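Local coordinates for ribosome-inactivating protein 3 (PDB 2PQG) that belongs to the ribosome-inactivating proteins, a family that includes plant toxins and is known for its mixed alpha-and-beta fold, at residues Lys24-His29 with Leu50-Glu55. Numbering follows the deposited sequence.
Sequences KDVIKH and LWLYTE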
loop_
_atom_site.group_PDB
_atom_site.type_symbol
_atom_site.label_atom_id
_atom_site.label_comp_id
_atom_site.label_asym_id
_atom_site.label_seq_id
_atom_site.Cartn_x
_atom_site.Cartn_y
_atom_site.Cartn_z
ATOM N N LYS A 24 11.256 -6.349 -10.197
ATOM C CA LYS A 24 11.800 -6.898 -11.440
ATOM C C LYS A 24 10.698 -7.393 -12.388
ATOM O O LYS A 24 10.819 -7.268 -13.611
ATOM C CB LYS A 24 12.781 -8.038 -11.129
ATOM C CG LYS A 24 13.272 -8.801 -12.356
ATOM C CD LYS A 24 14.424 -9.744 -12.025
ATOM C CE LYS A 24 14.941 -10.439 -13.280
ATOM N NZ LYS A 24 13.832 -11.112 -14.011
ATOM N N ASP A 25 9.622 -7.941 -11.832
ATOM C CA ASP A 25 8.531 -8.425 -12.662
ATOM C C ASP A 25 7.665 -7.267 -13.150
ATOM O O ASP A 25 7.066 -7.337 -14.223
ATOM C CB ASP A 25 7.687 -9.426 -11.875
ATOM C CG ASP A 25 8.495 -10.635 -11.415
ATOM O OD1 ASP A 25 8.001 -11.396 -10.553
ATOM O OD2 ASP A 25 9.625 -10.826 -11.921
ATOM N N VAL A 26 7.607 -6.203 -12.353
ATOM C CA VAL A 26 6.824 -5.007 -12.673
ATOM C C VAL A 26 7.542 -4.166 -13.724
ATOM O O VAL A 26 6.923 -3.616 -14.633
ATOM C CB VAL A 26 6.596 -4.135 -11.407
ATOM C CG1 VAL A 26 5.969 -2.797 -11.788
ATOM C CG2 VAL A 26 5.708 -4.878 -10.420
ATOM N N ILE A 27 8.857 -4.065 -13.581
ATOM C CA ILE A 27 9.681 -3.309 -14.512
ATOM C C ILE A 27 9.608 -3.970 -15.893
ATOM O O ILE A 27 9.866 -3.327 -16.911
ATOM C CB ILE A 27 11.137 -3.232 -13.995
ATOM C CG1 ILE A 27 11.178 -2.326 -12.767
ATOM C CG2 ILE A 27 12.063 -2.687 -15.065
ATOM C CD1 ILE A 27 12.521 -2.287 -12.075
ATOM N N LYS A 28 9.240 -5.249 -15.928
ATOM C CA LYS A 28 9.103 -5.932 -17.204
ATOM C C LYS A 28 8.014 -5.224 -17.987
ATOM O O LYS A 28 8.065 -5.171 -19.210
ATOM C CB LYS A 28 8.724 -7.401 -17.017
ATOM C CG LYS A 28 9.919 -8.337 -16.945
ATOM C CD LYS A 28 9.492 -9.754 -16.599
ATOM C CE LYS A 28 10.679 -10.568 -16.129
ATOM N NZ LYS A 28 10.308 -11.449 -14.986
ATOM N N HIS A 29 7.036 -4.668 -17.281
ATOM C CA HIS A 29 5.946 -3.968 -17.945
ATOM C C HIS A 29 6.099 -2.441 -17.933
ATOM O O HIS A 29 5.132 -1.718 -18.184
ATOM C CB HIS A 29 4.619 -4.370 -17.312
ATOM C CG HIS A 29 4.365 -5.847 -17.333
ATOM N ND1 HIS A 29 3.709 -6.481 -18.371
ATOM C CD2 HIS A 29 4.688 -6.819 -16.448
ATOM C CE1 HIS A 29 3.638 -7.775 -18.122
ATOM N NE2 HIS A 29 4.225 -8.009 -16.960
ATOM N N LEU A 50 -3.470 -4.007 -16.412
ATOM C CA LEU A 50 -2.570 -5.070 -16.006
ATOM C C LEU A 50 -2.634 -5.103 -14.474
ATOM O O LEU A 50 -2.603 -4.069 -13.796
ATOM C CB LEU A 50 -1.113 -4.892 -16.466
ATOM C CG LEU A 50 -0.916 -5.087 -17.963
ATOM C CD1 LEU A 50 0.153 -4.111 -18.438
ATOM C CD2 LEU A 50 -0.538 -6.527 -18.273
ATOM N N TRP A 51 -2.750 -6.306 -13.928
ATOM C CA TRP A 51 -2.848 -6.493 -12.487
ATOM C C TRP A 51 -1.704 -7.261 -11.856
ATOM O O TRP A 51 -1.253 -8.278 -12.404
ATOM C CB TRP A 51 -4.141 -7.218 -12.139
ATOM C CG TRP A 51 -5.399 -6.426 -12.371
ATOM C CD1 TRP A 51 -6.095 -6.305 -13.530
ATOM C CD2 TRP A 51 -6.085 -5.618 -11.404
ATOM N NE1 TRP A 51 -7.177 -5.472 -13.351
ATOM C CE2 TRP A 51 -7.191 -5.035 -12.054
ATOM C CE3 TRP A 51 -5.865 -5.330 -10.050
ATOM C CZ2 TRP A 51 -8.075 -4.178 -11.400
ATOM C CZ3 TRP A 51 -6.748 -4.474 -9.402
ATOM C CH2 TRP A 51 -7.838 -3.909 -10.082
ATOM N N LEU A 52 -1.205 -6.748 -10.731
ATOM C CA LEU A 52 -0.177 -7.451 -9.973
ATOM C C LEU A 52 -0.921 -8.086 -8.782
ATOM O O LEU A 52 -1.629 -7.410 -8.026
ATOM C CB LEU A 52 0.916 -6.522 -9.429
ATOM C CG LEU A 52 1.696 -7.061 -8.219
ATOM C CD1 LEU A 52 2.342 -8.397 -8.545
ATOM C CD2 LEU A 52 2.747 -6.039 -7.811
ATOM N N TYR A 53 -0.789 -9.400 -8.642
ATOM C CA TYR A 53 -1.413 -10.144 -7.549
ATOM C C TYR A 53 -0.342 -10.657 -6.603
ATOM O O TYR A 53 0.504 -11.466 -6.990
ATOM C CB TYR A 53 -2.175 -11.357 -8.066
ATOM C CG TYR A 53 -3.575 -11.062 -8.514
ATOM C CD1 TYR A 53 -3.835 -10.026 -9.403
ATOM C CD2 TYR A 53 -4.645 -11.835 -8.064
ATOM C CE1 TYR A 53 -5.132 -9.764 -9.842
ATOM C CE2 TYR A 53 -5.949 -11.582 -8.495
ATOM C CZ TYR A 53 -6.183 -10.543 -9.384
ATOM O OH TYR A 53 -7.463 -10.278 -9.814
ATOM N N THR A 54 -0.365 -10.183 -5.363
ATOM C CA THR A 54 0.608 -10.648 -4.401
ATOM C C THR A 54 -0.100 -11.451 -3.331
ATOM O O THR A 54 -1.016 -10.971 -2.670
ATOM C CB THR A 54 1.410 -9.472 -3.775
ATOM O OG1 THR A 54 0.526 -8.568 -3.101
ATOM C CG2 THR A 54 2.146 -8.715 -4.860
ATOM N N GLU A 55 0.316 -12.704 -3.200
ATOM C CA GLU A 55 -0.261 -13.590 -2.204
ATOM C C GLU A 55 0.615 -13.618 -0.963
ATOM O O GLU A 55 1.751 -14.090 -1.013
ATOM C CB GLU A 55 -0.396 -15.016 -2.741
ATOM C CG GLU A 55 -1.327 -15.876 -1.897
ATOM C CD GLU A 55 -1.126 -17.363 -2.107
ATOM O OE1 GLU A 55 -1.020 -17.783 -3.277
ATOM O OE2 GLU A 55 -1.083 -18.112 -1.104
#
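Val26 and Leu52 meet where the C-terminal part of helix 15-27 lies against strand 51-57 in the N-terminal part of the ribosome-inactivating protein fold, a worked example of a helix packed on a mixed beta-sheet through one apolar pair and a looser leucine-to-imidazole approach. The backbones keep their distance, with the CA atoms of Val26 and Leu52 7.9 Å apart, and no hydrogen bond spans the gap; the two segments together bury just 126 Å². The firmer part is the buried pair. CG2 of Val26 comes within 4.1 Å of CD2 of Leu52, and the two side chains cross at about a right angle, one methyl from each making the touch. Val26 holds this branch beside its backbone N while CG1 stands anti to that N (chi1 171°). Leu41 and Met69, both in loops, also pack on Val26, while Phe2 and Glu4 of strand 2-7, the parallel neighbour of strand 51-57 and an outermost strand of the sheet, touch Leu52.

Toward the other end the contact is looser and partly open to solvent. There His29 faces Leu50, just ahead of the strand, with their CA atoms 8.8 Å apart. The imidazole is also met by the ring of Phe2, the two planes inclined by about 20°, and Met69 touches it as well. Within 24-29, Lys28 NZ forms a salt bridge with Asp25 OD2 at 3.2 Å, its hydrogen bond weak, which may offset the closeness of Asp25 OD1 to the like-charged Glu4 OE2. The His29 backbone N donates to Val26 O at 2.9 Å, tying the histidine to the turn, and on the strand side Leu50 CD2 approaches the imidazole obliquely, 4.2 Å from His29 ND1.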